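Local coordinates for possible protein of nuclear scaffold (Encephalitozoon cuniculi, PDB 3KAE), which is the Cdc27 (APC3) subunit of the anaphase-promoting complex, represented here by its N-terminal tetratricopeptide-repeat domain, which forms a homodimer and probably serves as a protein-binding scaffold, at residues N152-N157 against S182-F187; R139-S144 against I176-V181. One frame throughout, in Å; residues are numbered along the deposited sequence.

Contact 1 of 2, residues N152-N157 against S182-F187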
loop_
_atom_site.group_PDB
_atom_site.type_symbol
_atom_site.label_atom_id
_atom_site.label_comp_id
_atom_site.label_asym_id
_atom_site.label_seq_id
_atom_site.Cartn_x
_atom_site.Cartn_y
_atom_site.Cartn_z
ATOM N N ASN C 152 5.210 -2.294 22.598
ATOM C CA ASN C 152 4.741 -3.425 23.386
ATOM C C ASN C 152 5.650 -3.720 24.568
ATOM O O ASN C 152 5.183 -4.151 25.625
ATOM C CB ASN C 152 4.601 -4.692 22.526
ATOM C CG ASN C 152 3.311 -4.719 21.757
ATOM O OD1 ASN C 152 2.271 -5.095 22.288
ATOM N ND2 ASN C 152 3.363 -4.288 20.500
ATOM N N LEU C 153 6.948 -3.521 24.364
ATOM C CA LEU C 153 7.913 -3.715 25.426
ATOM C C LEU C 153 7.814 -2.587 26.454
ATOM O O LEU C 153 7.875 -2.831 27.669
ATOM C CB LEU C 153 9.323 -3.850 24.857
ATOM C CG LEU C 153 9.547 -5.188 24.146
ATOM C CD1 LEU C 153 10.974 -5.292 23.609
ATOM C CD2 LEU C 153 9.233 -6.353 25.079
ATOM N N LEU C 154 7.630 -1.359 25.980
ATOM C CA LEU C 154 7.389 -0.259 26.896
ATOM C C LEU C 154 6.118 -0.511 27.702
ATOM O O LEU C 154 6.096 -0.403 28.933
ATOM C CB LEU C 154 7.305 1.066 26.158
ATOM C CG LEU C 154 8.613 1.581 25.556
ATOM C CD1 LEU C 154 8.382 2.915 24.864
ATOM C CD2 LEU C 154 9.710 1.704 26.600
ATOM N N LEU C 155 5.054 -0.852 26.999
ATOM C CA LEU C 155 3.779 -1.156 27.628
ATOM C C LEU C 155 3.917 -2.196 28.739
ATOM O O LEU C 155 3.276 -2.084 29.785
ATOM C CB LEU C 155 2.790 -1.646 26.567
ATOM C CG LEU C 155 1.436 -2.133 27.069
ATOM C CD1 LEU C 155 0.676 -0.976 27.660
ATOM C CD2 LEU C 155 0.636 -2.784 25.942
ATOM N N GLU C 156 4.759 -3.204 28.513
ATOM C CA GLU C 156 4.937 -4.289 29.478
ATOM C C GLU C 156 6.062 -4.002 30.469
ATOM O O GLU C 156 6.356 -4.825 31.329
ATOM C CB GLU C 156 5.225 -5.609 28.752
ATOM C CG GLU C 156 4.095 -6.107 27.849
ATOM C CD GLU C 156 2.864 -6.515 28.629
ATOM O OE1 GLU C 156 2.963 -6.666 29.869
ATOM O OE2 GLU C 156 1.798 -6.685 28.000
ATOM N N ASN C 157 6.688 -2.836 30.332
ATOM C CA ASN C 157 7.870 -2.481 31.103
ATOM C C ASN C 157 8.976 -3.517 30.930
ATOM O O ASN C 157 9.915 -3.569 31.721
ATOM C CB ASN C 157 7.507 -2.310 32.582
ATOM C CG ASN C 157 8.607 -1.621 33.381
ATOM O OD1 ASN C 157 9.258 -0.687 32.893
ATOM N ND2 ASN C 157 8.813 -2.076 34.623
ATOM N N SER C 182 14.656 5.714 25.645
ATOM C CA SER C 182 15.314 6.041 26.901
ATOM C C SER C 182 14.401 6.886 27.781
ATOM O O SER C 182 14.218 6.597 28.972
ATOM C CB SER C 182 16.610 6.801 26.635
ATOM O OG SER C 182 17.440 6.108 25.725
ATOM N N ASP C 183 13.839 7.935 27.185
ATOM C CA ASP C 183 12.972 8.846 27.907
ATOM C C ASP C 183 11.771 8.118 28.472
ATOM O O ASP C 183 11.373 8.352 29.626
ATOM C CB ASP C 183 12.529 9.993 27.009
ATOM C CG ASP C 183 13.672 10.919 26.646
ATOM O OD1 ASP C 183 14.812 10.676 27.095
ATOM O OD2 ASP C 183 13.430 11.894 25.907
ATOM N N SER C 184 11.217 7.225 27.661
ATOM C CA SER C 184 10.041 6.447 28.033
ATOM C C SER C 184 10.358 5.538 29.212
ATOM O O SER C 184 9.586 5.440 30.162
ATOM C CB SER C 184 9.527 5.614 26.840
ATOM O OG SER C 184 9.147 6.443 25.747
ATOM N N ILE C 185 11.492 4.860 29.156
ATOM C CA ILE C 185 11.845 3.972 30.247
ATOM C C ILE C 185 11.946 4.819 31.524
ATOM O O ILE C 185 11.402 4.475 32.582
ATOM C CB ILE C 185 13.184 3.248 30.003
ATOM C CG1 ILE C 185 13.111 2.339 28.782
ATOM C CG2 ILE C 185 13.549 2.416 31.230
ATOM C CD1 ILE C 185 14.454 1.765 28.377
ATOM N N GLU C 186 12.623 5.953 31.406
ATOM C CA GLU C 186 12.817 6.820 32.553
ATOM C C GLU C 186 11.508 7.378 33.090
ATOM O O GLU C 186 11.305 7.413 34.315
ATOM C CB GLU C 186 13.768 7.972 32.233
ATOM C CG GLU C 186 13.976 8.902 33.423
ATOM C CD GLU C 186 14.847 10.107 33.102
ATOM O OE1 GLU C 186 15.565 10.074 32.079
ATOM O OE2 GLU C 186 14.808 11.089 33.877
ATOM N N PHE C 187 10.634 7.831 32.186
ATOM C CA PHE C 187 9.403 8.456 32.634
ATOM C C PHE C 187 8.545 7.430 33.354
ATOM O O PHE C 187 7.859 7.757 34.326
ATOM C CB PHE C 187 8.616 9.098 31.496
ATOM C CG PHE C 187 7.229 9.516 31.900
ATOM C CD1 PHE C 187 6.156 8.652 31.731
ATOM C CD2 PHE C 187 7.009 10.753 32.515
ATOM C CE1 PHE C 187 4.882 9.019 32.132
ATOM C CE2 PHE C 187 5.741 11.132 32.908
ATOM C CZ PHE C 187 4.667 10.263 32.713
#
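Leu154 reaches across from the last turn of helix 147-155 and sets its forked end against helix 176-190. Both branches touch: Leu154 CD1 comes nearest, 3.5 Å from Ser184 CB. The other, Leu154 CD2, bridges two residues, 3.9 Å from Ser184 CB and 4.1 Å from Ile185 CG1, and here the leucine and isoleucine side chains cross at about a right angle. The backbones approach most closely at the same place, with Leu154 CA 7.0 Å from Ile185 CA. Ser184 makes its closest touch with its methylene carbon, while its OG lies beside the same branch, 3.7 Å from Leu154 CD1. With OG anti to the carbonyl carbon (chi1 -61°), the hydroxyl is placed to hydrogen-bond the carbonyl oxygen of Tyr180 one turn earlier, so the polar atom is satisfied within its own helix. Val159, in the loop that follows helix 147-155, packs on both Leu154 and Ile185, and Phe210 of helix 206-220 touches Ser184. Three residues beyond Leu154, Asn157 is the first to leave helical geometry, with a positive phi (56°); the bond from Asn157 N to Leu154 O, 2.9 Å, is one of the two that make this turn a Schellman motif. The whole is plain helix-helix packing between consecutive modelled helices of the all-helical tetratricopeptide-repeat domain.

Contact 2 of 2, residues R139-S144 against I176-V181. With GOL (glycerol), chain H.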
loop_
_atom_site.group_PDB
_atom_site.type_symbol
_atom_site.label_atom_id
_atom_site.label_comp_id
_atom_site.label_asym_id
_atom_site.label_seq_id
_atom_site.Cartn_x
_atom_site.Cartn_y
_atom_site.Cartn_z
ATOM N N ARG C 139 13.739 -10.037 20.958
ATOM C CA ARG C 139 14.773 -10.474 20.030
ATOM C C ARG C 139 14.836 -9.491 18.861
ATOM O O ARG C 139 15.908 -9.171 18.354
ATOM C CB ARG C 139 14.532 -11.922 19.577
ATOM C CG ARG C 139 15.682 -12.540 18.803
ATOM C CD ARG C 139 15.750 -14.052 19.000
ATOM N NE ARG C 139 14.432 -14.650 19.054
ATOM C CZ ARG C 139 13.878 -15.335 20.053
ATOM N NH1 ARG C 139 12.646 -15.779 19.877
ATOM N NH2 ARG C 139 14.511 -15.596 21.191
ATOM N N SER C 140 13.676 -8.983 18.468
ATOM C CA SER C 140 13.602 -7.988 17.414
ATOM C C SER C 140 14.270 -6.678 17.808
ATOM O O SER C 140 15.040 -6.093 17.026
ATOM C CB SER C 140 12.154 -7.710 17.066
ATOM O OG SER C 140 12.076 -6.626 16.160
ATOM N N PHE C 141 13.938 -6.197 19.008
ATOM C CA PHE C 141 14.466 -4.920 19.480
ATOM C C PHE C 141 15.979 -4.981 19.627
ATOM O O PHE C 141 16.659 -3.975 19.443
ATOM C CB PHE C 141 13.799 -4.478 20.785
ATOM C CG PHE C 141 14.344 -3.191 21.326
ATOM C CD1 PHE C 141 14.045 -1.986 20.710
ATOM C CD2 PHE C 141 15.173 -3.184 22.436
ATOM C CE1 PHE C 141 14.552 -0.792 21.200
ATOM C CE2 PHE C 141 15.686 -1.997 22.926
ATOM C CZ PHE C 141 15.373 -0.800 22.304
ATOM N N GLY C 142 16.492 -6.170 19.940
ATOM C CA GLY C 142 17.922 -6.396 20.036
ATOM C C GLY C 142 18.676 -6.084 18.755
ATOM O O GLY C 142 19.855 -5.744 18.784
ATOM N N LYS C 143 18.007 -6.192 17.616
ATOM C CA LYS C 143 18.678 -5.906 16.361
ATOM C C LYS C 143 18.437 -4.476 15.898
ATOM O O LYS C 143 19.337 -3.835 15.363
ATOM C CB LYS C 143 18.267 -6.897 15.264
ATOM C CG LYS C 143 18.933 -6.609 13.914
ATOM C CD LYS C 143 19.215 -7.881 13.138
ATOM C CE LYS C 143 19.594 -7.550 11.697
ATOM N NZ LYS C 143 20.175 -8.731 11.005
ATOM N N SER C 144 17.230 -3.968 16.114
ATOM C CA SER C 144 16.861 -2.711 15.496
ATOM C C SER C 144 15.557 -2.163 16.042
ATOM O O SER C 144 14.668 -2.928 16.430
ATOM C CB SER C 144 16.752 -2.914 13.974
ATOM O OG SER C 144 16.185 -1.786 13.343
ATOM N N ILE C 176 17.406 9.449 17.463
ATOM C CA ILE C 176 16.326 10.194 18.091
ATOM C C ILE C 176 15.275 9.225 18.612
ATOM O O ILE C 176 14.637 9.466 19.633
ATOM C CB ILE C 176 15.697 11.230 17.138
ATOM C CG1 ILE C 176 14.331 11.685 17.662
ATOM C CG2 ILE C 176 15.579 10.654 15.749
ATOM C CD1 ILE C 176 13.819 12.967 17.039
ATOM N N GLU C 177 15.108 8.110 17.920
ATOM C CA GLU C 177 14.153 7.111 18.372
ATOM C C GLU C 177 14.677 6.361 19.597
ATOM O O GLU C 177 13.901 5.972 20.464
ATOM C CB GLU C 177 13.774 6.144 17.239
ATOM C CG GLU C 177 14.843 5.126 16.850
ATOM C CD GLU C 177 15.875 5.680 15.883
ATOM O OE1 GLU C 177 16.089 6.910 15.850
ATOM O OE2 GLU C 177 16.482 4.874 15.155
ATOM N N GLU C 178 15.991 6.167 19.673
ATOM C CA GLU C 178 16.573 5.458 20.810
ATOM C C GLU C 178 16.522 6.346 22.047
ATOM O O GLU C 178 16.387 5.867 23.169
ATOM C CB GLU C 178 18.000 4.992 20.498
ATOM C CG GLU C 178 18.151 4.252 19.157
ATOM C CD GLU C 178 17.404 2.920 19.102
ATOM O OE1 GLU C 178 16.941 2.448 20.164
ATOM O OE2 GLU C 178 17.280 2.342 17.990
ATOM N N GLU C 179 16.601 7.651 21.823
ATOM C CA GLU C 179 16.387 8.633 22.882
ATOM C C GLU C 179 14.927 8.627 23.336
ATOM O O GLU C 179 14.627 8.835 24.505
ATOM C CB GLU C 179 16.781 10.023 22.387
ATOM C CG GLU C 179 16.319 11.150 23.281
ATOM C CD GLU C 179 16.835 12.493 22.820
ATOM O OE1 GLU C 179 17.581 12.517 21.814
ATOM O OE2 GLU C 179 16.493 13.513 23.460
ATOM N N TYR C 180 14.015 8.382 22.399
ATOM C CA TYR C 180 12.597 8.332 22.731
ATOM C C TYR C 180 12.316 7.157 23.653
ATOM O O TYR C 180 11.502 7.244 24.580
ATOM C CB TYR C 180 11.746 8.228 21.472
ATOM C CG TYR C 180 10.370 7.647 21.700
ATOM C CD1 TYR C 180 10.150 6.284 21.593
ATOM C CD2 TYR C 180 9.287 8.461 22.014
ATOM C CE1 TYR C 180 8.886 5.740 21.790
ATOM C CE2 TYR C 180 8.020 7.925 22.224
ATOM C CZ TYR C 180 7.834 6.564 22.108
ATOM O OH TYR C 180 6.591 6.031 22.304
ATOM N N VAL C 181 13.001 6.055 23.384
ATOM C CA VAL C 181 12.874 4.873 24.202
ATOM C C VAL C 181 13.477 5.101 25.596
ATOM O O VAL C 181 12.885 4.721 26.595
ATOM C CB VAL C 181 13.566 3.672 23.549
ATOM C CG1 VAL C 181 13.325 2.417 24.362
ATOM C CG2 VAL C 181 13.076 3.481 22.111
HETATM C C1 GOL H . 19.714 -0.609 18.081
HETATM O O1 GOL H . 19.722 0.587 17.340
HETATM C C2 GOL H . 18.273 -1.049 18.282
HETATM O O2 GOL H . 18.301 -2.391 18.689
HETATM C C3 GOL H . 17.648 -0.257 19.421
HETATM O O3 GOL H . 16.267 -0.102 19.182
#
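Phe141 and Val181 make the direct apolar touch between helices 130-143 and 176-190, the ring tip CZ of Phe141 lying 4.3 Å from Val181 CG1. The ring is swung out by a first torsion that leaves CG anti to the backbone N (chi1 178°), and the valine methyl meets it obliquely. Glu178, one turn before Val181, comes to the same ring at a slant, though the exact placement of its carboxylate is uncertain. Its chain is bent at chi2 (-65°), which brings the carboxylate round to the side of helix 130-143. A glycerol, probably from the crystallisation liquor, lies between this carboxylate and the end of the opposite helix. Its O1 donates to Glu178 OE2 at 3.1 Å; the placement of its O3, crowded against the ring, is doubtful, as is a very short approach of its O2 to Phe141 O. Val150 of helix 147-155 packs on both Phe141 and Val181, and Phe145 touches Glu178. Between Glu178 and Val181 in the chain, Tyr180 stacks edge-to-face with Phe23 of the second subunit, which places helix 176-190 beside the dimer interface. The arrangement is sparse apolar packing of helix 130-143 against helix 176-190 within the tetratricopeptide-repeat domain.

In the fold
From the N terminus, the chain runs through a series of helices before helix 130-143, whose end supplies the first segment of contact 2. A short turn leads into helix 147-155, whose last turn opens contact 1. The chain then passes through a long, partly unmodelled connection and enters helix 176-190, where contact 2 closes with residues 176-181 and contact 1 closes with 182-187. The segments alternate, so the two loops cross. Helix 176-190 is thereby laid against both preceding helices, its first turns on 130-143 and its middle on 147-155. The contact centres are 11 Å apart, and Leu153 packs on Phe141 and Leu154 on Tyr180, joining them.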